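Local coordinates for protein Ton_1535 (Thermococcus onnurineus, PDB 3ZPJ) that is of unknown function but folds as an all-helical alpha-solenoid with a left-handed helical turn, an architecture that in other proteins often mediates binding to partners, at residues 24-28 with 29-33; 175-178 with 179-183; 182-185 with 186-190. All coordinates share one frame; numbering follows the deposited sequence.

Interaction 1 (24-28 with 29-33); sequences YEIED and PIEQV
With CG anti to its carbonyl carbon (chi1 -66°) and the rest of the chain extended, Gln32 sends its amide back from the first turn of a helix to the loop before it, where NE2 donates to Ile26 O over 2.8 Å. The bond is bent, 133° at the hydrogen, and its acceptor lies out of the amide plane. Tyr24 stands beyond, its ring plane steeply turned against the amide and its CA 3.5 Å from Gln32 NE2. Asp28 is turned differently: CG anti to the backbone N (chi1 -165°) brings OD2 to Glu31 N at 3.2 Å, the N-H arriving from above the carboxylate plane. The same residue's carbonyl O receives Gln32 N at 2.9 Å, the first i to i+4 bond of the helix. Beneath, Ile26 CG2 lies 3.7 Å from Glu31 CG, the two side chains crossing at about a right angle, and Leu4 of helix 2-12 touches both. At the turn a loop carbonyl, Ile26 O, and a first-turn N-H, that of Glu31, each have a side-chain partner. A negative Asp28 would probably also interact favourably with the helix dipole. An aspartate N-cap followed by proline at N1 is a classic start for helix 29-45.

Interaction 2 (175-178 with 179-183); sequences NEAM and DFYKM
Ala177 and Tyr181 meet on the buried side of helix 174-190, one turn apart, with Ala177 CB 4.0 Å from Tyr181 CE2. Their backbones are joined by a nearly straight bond from Tyr181 N to Ala177 O, 3.1 Å long and 166° at the hydrogen. Phe180 packs closer still. Its CG, anti to the carbonyl carbon (chi1 -64°), leans the ring back along the helix, so that CD1 comes to 3.2 Å from Glu176 O, a carbonyl lying at the ring edge and in its plane. Leu134, Ala168 and Leu172 also touch Phe180, while Lys203 and Ile204 of helix 194-209 touch Tyr181.

The looser, solvent-facing part is Lys182. Bent at chi2 and chi4, it folds back across Met178, placing CE 3.6 Å from Met178 CG; Met178 itself is also touched by Ala207, Lys208 and Tyr211. Lys182 N bonds to Met178 O at 3.0 Å. The helix is kinked here: Asp179 N makes no bond to the preceding turn and Phe180 N only a weak one, to Ala177 O.

Where the usual backbone bond is missing, Glu176 O instead faces the C-H edge of Phe180, an approach that is probably favourable electrostatically. Tyr181 sets an apolar ring carbon against alanine while its hydroxyl, hydrogen-bonded to Asp170 and Arg219, probably ties the helix to its neighbours through polar bonds.

Interaction 3 (182-185 with 186-190); sequences KMAF and DIFDK
Asp189 CB sits over one face of the Phe185 ring, 4.3 Å from the centroid and 22° off the ring normal, a CH-pi contact displaced toward the rim. Between the two side chains the nearest approach is Phe185 CE2 to Asp189 CB, 4.0 Å. Ring and carboxylate planes lie almost parallel, 9° apart, although the two side chains cross at a slant. Both have CG anti to the backbone N, Phe185 with chi1 171°, and these matching torsions set ring and carboxylate along the same flank one turn apart.

On another side of the helix, Phe188 turns a face to a backbone group: Ala184 O lies 3.3 Å above the ring plane, toward its rim, while Ala184 CB comes to 4.3 Å from Phe188 CE2. That same carbonyl accepts Phe188 N at 2.9 Å, so the oxygen that takes the N-H is also covered by the ring, a contact of packing and not a bond.

Beneath these side chains runs the regular i to i+4 pattern of an alpha-helix, the last turns of helix 174-190 in the solenoid, with Asp189 N bonded to Phe185 O at 2.8 Å and Asp186 N to Lys182 O at 2.9 Å. Along the outer surface Lys190 NZ reaches toward Asp186 OD2 in a long salt bridge of 3.9 Å.

Farther out, neighbouring helices pack against the aromatic groups, Phe188 being buried and Phe185 only partly covered. Val200 and Glu201 of helix 194-209 touch Phe185, and Arg196 and Ala197 touch Phe188, which also meets Leu159 and Asp163 of helix 151-170. Leu165 of that helix contacts both Met183 and Ile187.

How the interactions relate
Interactions 2 and 3 occupy consecutive parts of helix 174-190, share Lys182 and Met183, and have centres about 11 Å apart. Together they follow one rod from a kinked turn to its regular C-terminal end, packed against helices 151-170 and 194-209, with helix 130-146 also touching it. Interaction 1 is separate: it starts helix 29-45 near the N-terminal end of the solenoid, its centre about 33 Å from that of interaction 2, and the nearest atoms of those two are about 21 Å apart. As a worked example, the three illustrate local contacts a turn apart at a helix start, at a kink and near a helix end. Since the function is unknown, the contacts cannot be tied to an active site or ligand.

Interaction 1 (24-28 with 29-33)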
ATOM      1  N   TYR A  24     -32.682   0.251 -11.738  1.00 56.08           N
ATOM      2  CA  TYR A  24     -33.040   1.132 -12.837  1.00 58.89           C
ATOM      3  C   TYR A  24     -33.708   2.410 -12.350  1.00 66.38           C
ATOM      4  O   TYR A  24     -33.797   3.403 -13.071  1.00 69.66           O
ATOM      5  CB  TYR A  24     -33.831   0.348 -13.871  1.00 66.36           C
ATOM      6  CG  TYR A  24     -32.984  -0.826 -14.293  1.00 76.20           C
ATOM      7  CD1 TYR A  24     -31.967  -0.664 -15.228  1.00 85.67           C
ATOM      8  CD2 TYR A  24     -33.124  -2.067 -13.685  1.00 79.27           C
ATOM      9  CE1 TYR A  24     -31.151  -1.723 -15.589  1.00 91.19           C
ATOM     10  CE2 TYR A  24     -32.313  -3.130 -14.036  1.00 86.89           C
ATOM     11  CZ  TYR A  24     -31.328  -2.955 -14.989  1.00 92.18           C
ATOM     12  OH  TYR A  24     -30.518  -4.012 -15.342  1.00 93.08           O
ATOM     13  N   GLU A  25     -34.108   2.405 -11.088  1.00 67.62           N
ATOM     14  CA  GLU A  25     -34.556   3.628 -10.443  1.00 64.22           C
ATOM     15  C   GLU A  25     -33.370   4.528 -10.106  1.00 60.38           C
ATOM     16  O   GLU A  25     -33.544   5.627  -9.591  1.00 59.43           O
ATOM     17  CB  GLU A  25     -35.376   3.310  -9.192  1.00 64.65           C
ATOM     18  CG  GLU A  25     -36.690   2.613  -9.513  1.00 71.83           C
ATOM     19  CD  GLU A  25     -37.495   2.266  -8.278  1.00 82.30           C
ATOM     20  OE1 GLU A  25     -37.067   2.636  -7.164  1.00 89.92           O
ATOM     21  OE2 GLU A  25     -38.558   1.624  -8.425  1.00 83.66           O
ATOM     22  N   ILE A  26     -32.162   4.053 -10.386  1.00 54.24           N
ATOM     23  CA  ILE A  26     -30.988   4.892 -10.252  1.00 49.59           C
ATOM     24  C   ILE A  26     -30.834   5.705 -11.523  1.00 58.39           C
ATOM     25  O   ILE A  26     -30.930   5.166 -12.626  1.00 60.74           O
ATOM     26  CB  ILE A  26     -29.722   4.071 -10.005  1.00 47.50           C
ATOM     27  CG1 ILE A  26     -29.822   3.362  -8.656  1.00 43.87           C
ATOM     28  CG2 ILE A  26     -28.475   4.970 -10.036  1.00 34.83           C
ATOM     29  CD1 ILE A  26     -28.549   2.684  -8.248  1.00 44.83           C
ATOM     30  N   GLU A  27     -30.616   7.006 -11.364  1.00 63.28           N
ATOM     31  CA  GLU A  27     -30.498   7.901 -12.506  1.00 72.35           C
ATOM     32  C   GLU A  27     -29.263   7.587 -13.338  1.00 67.88           C
ATOM     33  O   GLU A  27     -29.357   7.133 -14.481  1.00 71.04           O
ATOM     34  CB  GLU A  27     -30.448   9.352 -12.034  1.00 79.13           C
ATOM     35  CG  GLU A  27     -31.755   9.844 -11.448  1.00 94.52           C
ATOM     36  CD  GLU A  27     -31.690  11.301 -11.013  1.00104.40           C
ATOM     37  OE1 GLU A  27     -30.873  11.628 -10.116  1.00104.71           O
ATOM     38  OE2 GLU A  27     -32.457  12.118 -11.573  1.00101.30           O
ATOM     39  N   ASP A  28     -28.102   7.820 -12.744  1.00 59.92           N
ATOM     40  CA  ASP A  28     -26.845   7.687 -13.446  1.00 51.01           C
ATOM     41  C   ASP A  28     -26.497   6.229 -13.760  1.00 48.25           C
ATOM     42  O   ASP A  28     -26.561   5.376 -12.879  1.00 53.84           O
ATOM     43  CB  ASP A  28     -25.749   8.301 -12.602  1.00 48.54           C
ATOM     44  CG  ASP A  28     -24.496   8.540 -13.381  1.00 56.62           C
ATOM     45  OD1 ASP A  28     -24.576   9.201 -14.440  1.00 64.75           O
ATOM     46  OD2 ASP A  28     -23.434   8.072 -12.928  1.00 54.54           O
ATOM     47  N   PRO A  29     -26.148   5.949 -15.026  1.00 44.56           N
ATOM     48  CA  PRO A  29     -25.659   4.669 -15.569  1.00 46.06           C
ATOM     49  C   PRO A  29     -24.403   4.166 -14.890  1.00 48.46           C
ATOM     50  O   PRO A  29     -24.319   2.995 -14.499  1.00 47.49           O
ATOM     51  CB  PRO A  29     -25.332   5.021 -17.022  1.00 44.40           C
ATOM     52  CG  PRO A  29     -26.355   6.041 -17.358  1.00 47.25           C
ATOM     53  CD  PRO A  29     -26.529   6.877 -16.103  1.00 42.64           C
ATOM     54  N   ILE A  30     -23.416   5.041 -14.773  1.00 46.52           N
ATOM     55  CA  ILE A  30     -22.209   4.693 -14.054  1.00 45.55           C
ATOM     56  C   ILE A  30     -22.546   4.262 -12.626  1.00 44.93           C
ATOM     57  O   ILE A  30     -22.003   3.282 -12.119  1.00 46.76           O
ATOM     58  CB  ILE A  30     -21.204   5.843 -14.076  1.00 44.42           C
ATOM     59  CG1 ILE A  30     -20.500   5.863 -15.430  1.00 34.24           C
ATOM     60  CG2 ILE A  30     -20.170   5.689 -12.965  1.00 35.82           C
ATOM     61  CD1 ILE A  30     -19.740   7.119 -15.675  1.00 44.42           C
ATOM     62  N   GLU A  31     -23.484   4.961 -12.002  1.00 45.62           N
ATOM     63  CA  GLU A  31     -23.931   4.594 -10.671  1.00 49.25           C
ATOM     64  C   GLU A  31     -24.635   3.227 -10.682  1.00 45.44           C
ATOM     65  O   GLU A  31     -24.428   2.409  -9.791  1.00 44.57           O
ATOM     66  CB  GLU A  31     -24.837   5.682 -10.101  1.00 63.71           C
ATOM     67  CG  GLU A  31     -25.103   5.552  -8.615  1.00 74.31           C
ATOM     68  CD  GLU A  31     -23.863   5.780  -7.776  1.00 71.03           C
ATOM     69  OE1 GLU A  31     -22.879   6.347  -8.303  1.00 57.16           O
ATOM     70  OE2 GLU A  31     -23.880   5.390  -6.589  1.00 75.24           O
ATOM     71  N   GLN A  32     -25.440   2.967 -11.707  1.00 37.72           N
ATOM     72  CA  GLN A  32     -26.052   1.642 -11.860  1.00 40.01           C
ATOM     73  C   GLN A  32     -24.995   0.542 -11.943  1.00 40.72           C
ATOM     74  O   GLN A  32     -25.196  -0.550 -11.437  1.00 49.43           O
ATOM     75  CB  GLN A  32     -26.951   1.595 -13.098  1.00 31.24           C
ATOM     76  CG  GLN A  32     -28.163   2.496 -13.007  1.00 37.25           C
ATOM     77  CD  GLN A  32     -29.034   2.400 -14.234  1.00 44.70           C
ATOM     78  OE1 GLN A  32     -28.592   1.913 -15.268  1.00 54.47           O
ATOM     79  NE2 GLN A  32     -30.276   2.859 -14.130  1.00 39.70           N
ATOM     80  N   VAL A  33     -23.863   0.847 -12.571  1.00 35.72           N
ATOM     81  CA  VAL A  33     -22.833  -0.141 -12.811  1.00 35.16           C
ATOM     82  C   VAL A  33     -22.034  -0.402 -11.543  1.00 40.04           C
ATOM     83  O   VAL A  33     -21.711  -1.553 -11.239  1.00 42.90           O
ATOM     84  CB  VAL A  33     -21.907   0.297 -13.970  1.00 37.89           C
ATOM     85  CG1 VAL A  33     -20.759  -0.676 -14.151  1.00 47.68           C
ATOM     86  CG2 VAL A  33     -22.696   0.390 -15.235  1.00 41.40           C
TER

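Interaction 2 (175-178 with 179-183)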
ATOM      1  N   ASN A 175       5.357  -3.222  -0.594  1.00 34.50           N
ATOM      2  CA  ASN A 175       6.326  -3.314  -1.687  1.00 40.83           C
ATOM      3  C   ASN A 175       5.728  -2.792  -2.989  1.00 36.42           C
ATOM      4  O   ASN A 175       6.409  -2.164  -3.787  1.00 40.20           O
ATOM      5  CB  ASN A 175       6.869  -4.733  -1.867  1.00 30.24           C
ATOM      6  CG  ASN A 175       5.791  -5.720  -2.221  1.00 39.74           C
ATOM      7  OD1 ASN A 175       4.656  -5.606  -1.767  1.00 45.98           O
ATOM      8  ND2 ASN A 175       6.133  -6.692  -3.042  1.00 45.09           N
ATOM      9  N   GLU A 176       4.439  -3.026  -3.178  1.00 39.48           N
ATOM     10  CA  GLU A 176       3.779  -2.547  -4.377  1.00 45.09           C
ATOM     11  C   GLU A 176       3.350  -1.096  -4.227  1.00 46.19           C
ATOM     12  O   GLU A 176       3.351  -0.351  -5.198  1.00 47.20           O
ATOM     13  CB  GLU A 176       2.607  -3.459  -4.741  1.00 36.89           C
ATOM     14  CG  GLU A 176       3.060  -4.872  -5.122  1.00 31.58           C
ATOM     15  CD  GLU A 176       1.902  -5.865  -5.184  1.00 44.29           C
ATOM     16  OE1 GLU A 176       0.744  -5.464  -4.897  1.00 47.65           O
ATOM     17  OE2 GLU A 176       2.152  -7.048  -5.517  1.00 46.13           O
ATOM     18  N   ALA A 177       3.031  -0.684  -3.003  1.00 37.87           N
ATOM     19  CA  ALA A 177       2.494   0.656  -2.770  1.00 32.62           C
ATOM     20  C   ALA A 177       3.514   1.772  -2.957  1.00 32.30           C
ATOM     21  O   ALA A 177       3.159   2.911  -3.279  1.00 35.20           O
ATOM     22  CB  ALA A 177       1.867   0.742  -1.380  1.00 31.12           C
ATOM     23  N   MET A 178       4.787   1.439  -2.777  1.00 37.95           N
ATOM     24  CA  MET A 178       5.825   2.459  -2.698  1.00 29.64           C
ATOM     25  C   MET A 178       5.891   3.382  -3.930  1.00 34.47           C
ATOM     26  O   MET A 178       5.942   4.600  -3.792  1.00 40.57           O
ATOM     27  CB  MET A 178       7.205   1.831  -2.383  1.00 28.77           C
ATOM     28  CG  MET A 178       8.140   2.800  -1.651  1.00 35.87           C
ATOM     29  SD  MET A 178       7.617   3.144   0.067  1.00 31.96           S
ATOM     30  CE  MET A 178       7.845   1.481   0.714  1.00 26.22           C
ATOM     31  N   ASP A 179       5.860   2.814  -5.126  1.00 34.59           N
ATOM     32  CA  ASP A 179       5.970   3.628  -6.338  1.00 33.82           C
ATOM     33  C   ASP A 179       4.807   4.625  -6.525  1.00 32.07           C
ATOM     34  O   ASP A 179       5.001   5.728  -7.028  1.00 41.80           O
ATOM     35  CB  ASP A 179       6.104   2.722  -7.542  1.00 31.78           C
ATOM     36  CG  ASP A 179       7.509   2.165  -7.697  1.00 41.96           C
ATOM     37  OD1 ASP A 179       8.447   2.800  -7.174  1.00 40.35           O
ATOM     38  OD2 ASP A 179       7.670   1.106  -8.348  1.00 48.14           O
ATOM     39  N   PHE A 180       3.616   4.229  -6.094  1.00 27.20           N
ATOM     40  CA  PHE A 180       2.427   5.068  -6.172  1.00 28.48           C
ATOM     41  C   PHE A 180       2.566   6.244  -5.223  1.00 32.65           C
ATOM     42  O   PHE A 180       2.267   7.390  -5.570  1.00 32.22           O
ATOM     43  CB  PHE A 180       1.177   4.248  -5.824  1.00 29.91           C
ATOM     44  CG  PHE A 180       0.907   3.133  -6.797  1.00 37.37           C
ATOM     45  CD1 PHE A 180       1.577   1.922  -6.686  1.00 38.02           C
ATOM     46  CD2 PHE A 180       0.020   3.311  -7.849  1.00 36.43           C
ATOM     47  CE1 PHE A 180       1.362   0.903  -7.595  1.00 38.29           C
ATOM     48  CE2 PHE A 180      -0.201   2.296  -8.763  1.00 36.17           C
ATOM     49  CZ  PHE A 180       0.465   1.082  -8.634  1.00 30.64           C
ATOM     50  N   TYR A 181       3.025   5.954  -4.015  1.00 36.28           N
ATOM     51  CA  TYR A 181       3.238   6.991  -3.025  1.00 33.82           C
ATOM     52  C   TYR A 181       4.310   8.013  -3.438  1.00 25.94           C
ATOM     53  O   TYR A 181       4.153   9.214  -3.208  1.00 36.85           O
ATOM     54  CB  TYR A 181       3.648   6.368  -1.703  1.00 31.56           C
ATOM     55  CG  TYR A 181       2.557   5.715  -0.905  1.00 27.81           C
ATOM     56  CD1 TYR A 181       1.229   6.109  -1.008  1.00 25.67           C
ATOM     57  CD2 TYR A 181       2.873   4.700  -0.001  1.00 35.13           C
ATOM     58  CE1 TYR A 181       0.221   5.469  -0.227  1.00 23.77           C
ATOM     59  CE2 TYR A 181       1.904   4.079   0.765  1.00 21.42           C
ATOM     60  CZ  TYR A 181       0.590   4.452   0.658  1.00 31.05           C
ATOM     61  OH  TYR A 181      -0.321   3.796   1.466  1.00 34.70           O
ATOM     62  N   LYS A 182       5.393   7.547  -4.041  1.00 31.77           N
ATOM     63  CA  LYS A 182       6.447   8.465  -4.466  1.00 33.14           C
ATOM     64  C   LYS A 182       5.928   9.435  -5.526  1.00 35.12           C
ATOM     65  O   LYS A 182       6.238  10.626  -5.472  1.00 33.63           O
ATOM     66  CB  LYS A 182       7.650   7.711  -5.028  1.00 31.53           C
ATOM     67  CG  LYS A 182       8.154   6.583  -4.180  1.00 50.92           C
ATOM     68  CD  LYS A 182       9.109   7.022  -3.107  1.00 58.75           C
ATOM     69  CE  LYS A 182       9.915   5.823  -2.640  1.00 62.15           C
ATOM     70  NZ  LYS A 182      10.483   5.110  -3.819  1.00 66.86           N
ATOM     71  N   MET A 183       5.137   8.929  -6.479  1.00 35.90           N
ATOM     72  CA  MET A 183       4.578   9.772  -7.559  1.00 32.93           C
ATOM     73  C   MET A 183       3.598  10.794  -6.979  1.00 22.93           C
ATOM     74  O   MET A 183       3.675  11.990  -7.284  1.00 27.33           O
ATOM     75  CB  MET A 183       3.919   8.940  -8.676  1.00 29.33           C
ATOM     76  CG  MET A 183       3.900   9.654 -10.038  1.00 47.32           C
ATOM     77  SD  MET A 183       3.240   8.785 -11.481  1.00 31.33           S
ATOM     78  CE  MET A 183       3.752   7.157 -11.104  1.00 31.84           C
TER

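Interaction 3 (182-185 with 186-190)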
ATOM      1  N   LYS A 182       5.393   7.547  -4.041  1.00 31.77           N
ATOM      2  CA  LYS A 182       6.447   8.465  -4.466  1.00 33.14           C
ATOM      3  C   LYS A 182       5.928   9.435  -5.526  1.00 35.12           C
ATOM      4  O   LYS A 182       6.238  10.626  -5.472  1.00 33.63           O
ATOM      5  CB  LYS A 182       7.650   7.711  -5.028  1.00 31.53           C
ATOM      6  CG  LYS A 182       8.154   6.583  -4.180  1.00 50.92           C
ATOM      7  CD  LYS A 182       9.109   7.022  -3.107  1.00 58.75           C
ATOM      8  CE  LYS A 182       9.915   5.823  -2.640  1.00 62.15           C
ATOM      9  NZ  LYS A 182      10.483   5.110  -3.819  1.00 66.86           N
ATOM     10  N   MET A 183       5.137   8.929  -6.479  1.00 35.90           N
ATOM     11  CA  MET A 183       4.578   9.772  -7.559  1.00 32.93           C
ATOM     12  C   MET A 183       3.598  10.794  -6.979  1.00 22.93           C
ATOM     13  O   MET A 183       3.675  11.990  -7.284  1.00 27.33           O
ATOM     14  CB  MET A 183       3.919   8.940  -8.676  1.00 29.33           C
ATOM     15  CG  MET A 183       3.900   9.654 -10.038  1.00 47.32           C
ATOM     16  SD  MET A 183       3.240   8.785 -11.481  1.00 31.33           S
ATOM     17  CE  MET A 183       3.752   7.157 -11.104  1.00 31.84           C
ATOM     18  N   ALA A 184       2.744  10.342  -6.071  1.00 26.43           N
ATOM     19  CA  ALA A 184       1.787  11.238  -5.438  1.00 25.58           C
ATOM     20  C   ALA A 184       2.513  12.354  -4.679  1.00 31.60           C
ATOM     21  O   ALA A 184       2.176  13.541  -4.835  1.00 34.52           O
ATOM     22  CB  ALA A 184       0.829  10.466  -4.520  1.00 20.12           C
ATOM     23  N   PHE A 185       3.529  11.982  -3.894  1.00 32.32           N
ATOM     24  CA  PHE A 185       4.256  12.974  -3.106  1.00 35.22           C
ATOM     25  C   PHE A 185       4.908  13.975  -4.023  1.00 25.53           C
ATOM     26  O   PHE A 185       4.873  15.182  -3.778  1.00 33.16           O
ATOM     27  CB  PHE A 185       5.370  12.367  -2.241  1.00 35.63           C
ATOM     28  CG  PHE A 185       6.253  13.414  -1.605  1.00 33.67           C
ATOM     29  CD1 PHE A 185       5.864  14.044  -0.432  1.00 39.26           C
ATOM     30  CD2 PHE A 185       7.447  13.806  -2.203  1.00 31.49           C
ATOM     31  CE1 PHE A 185       6.663  15.027   0.167  1.00 39.64           C
ATOM     32  CE2 PHE A 185       8.245  14.798  -1.625  1.00 35.38           C
ATOM     33  CZ  PHE A 185       7.856  15.404  -0.434  1.00 38.18           C
ATOM     34  N   ASP A 186       5.563  13.448  -5.041  1.00 26.75           N
ATOM     35  CA  ASP A 186       6.170  14.272  -6.074  1.00 38.89           C
ATOM     36  C   ASP A 186       5.181  15.315  -6.606  1.00 30.91           C
ATOM     37  O   ASP A 186       5.526  16.493  -6.763  1.00 32.51           O
ATOM     38  CB  ASP A 186       6.652  13.383  -7.209  1.00 49.92           C
ATOM     39  CG  ASP A 186       8.041  13.714  -7.642  1.00 64.97           C
ATOM     40  OD1 ASP A 186       8.982  13.135  -7.053  1.00 78.48           O
ATOM     41  OD2 ASP A 186       8.188  14.550  -8.562  1.00 62.41           O
ATOM     42  N   ILE A 187       3.945  14.880  -6.840  1.00 29.96           N
ATOM     43  CA  ILE A 187       2.911  15.751  -7.412  1.00 37.47           C
ATOM     44  C   ILE A 187       2.465  16.813  -6.395  1.00 36.99           C
ATOM     45  O   ILE A 187       2.319  17.996  -6.736  1.00 29.91           O
ATOM     46  CB  ILE A 187       1.693  14.924  -7.887  1.00 32.48           C
ATOM     47  CG1 ILE A 187       1.972  14.274  -9.244  1.00 34.67           C
ATOM     48  CG2 ILE A 187       0.462  15.782  -7.995  1.00 36.17           C
ATOM     49  CD1 ILE A 187       0.873  13.267  -9.666  1.00 31.62           C
ATOM     50  N   PHE A 188       2.266  16.386  -5.147  1.00 26.33           N
ATOM     51  CA  PHE A 188       1.791  17.278  -4.103  1.00 29.02           C
ATOM     52  C   PHE A 188       2.860  18.282  -3.702  1.00 32.46           C
ATOM     53  O   PHE A 188       2.566  19.424  -3.316  1.00 35.99           O
ATOM     54  CB  PHE A 188       1.335  16.456  -2.897  1.00 35.42           C
ATOM     55  CG  PHE A 188       0.116  15.636  -3.175  1.00 32.88           C
ATOM     56  CD1 PHE A 188      -0.776  16.029  -4.167  1.00 32.26           C
ATOM     57  CD2 PHE A 188      -0.144  14.482  -2.467  1.00 24.16           C
ATOM     58  CE1 PHE A 188      -1.898  15.281  -4.442  1.00 26.89           C
ATOM     59  CE2 PHE A 188      -1.278  13.715  -2.746  1.00 21.30           C
ATOM     60  CZ  PHE A 188      -2.150  14.128  -3.723  1.00 35.41           C
ATOM     61  N   ASP A 189       4.109  17.848  -3.814  1.00 38.98           N
ATOM     62  CA  ASP A 189       5.243  18.707  -3.547  1.00 32.96           C
ATOM     63  C   ASP A 189       5.388  19.801  -4.608  1.00 40.54           C
ATOM     64  O   ASP A 189       5.500  20.990  -4.276  1.00 40.35           O
ATOM     65  CB  ASP A 189       6.520  17.878  -3.489  1.00 40.35           C
ATOM     66  CG  ASP A 189       7.725  18.700  -3.086  1.00 51.15           C
ATOM     67  OD1 ASP A 189       7.649  19.425  -2.067  1.00 54.03           O
ATOM     68  OD2 ASP A 189       8.742  18.633  -3.806  1.00 55.98           O
ATOM     69  N   LYS A 190       5.402  19.406  -5.882  1.00 38.28           N
ATOM     70  CA  LYS A 190       5.602  20.385  -6.961  1.00 44.16           C
ATOM     71  C   LYS A 190       4.417  21.329  -7.088  1.00 41.60           C
ATOM     72  O   LYS A 190       4.580  22.463  -7.522  1.00 41.33           O
ATOM     73  CB  LYS A 190       5.833  19.717  -8.322  1.00 42.36           C
ATOM     74  CG  LYS A 190       6.983  18.744  -8.388  1.00 59.31           C
ATOM     75  CD  LYS A 190       8.285  19.335  -7.896  1.00 71.51           C
ATOM     76  CE  LYS A 190       9.419  18.362  -8.172  1.00 79.87           C
ATOM     77  NZ  LYS A 190       9.488  18.033  -9.629  1.00 84.78           N
TER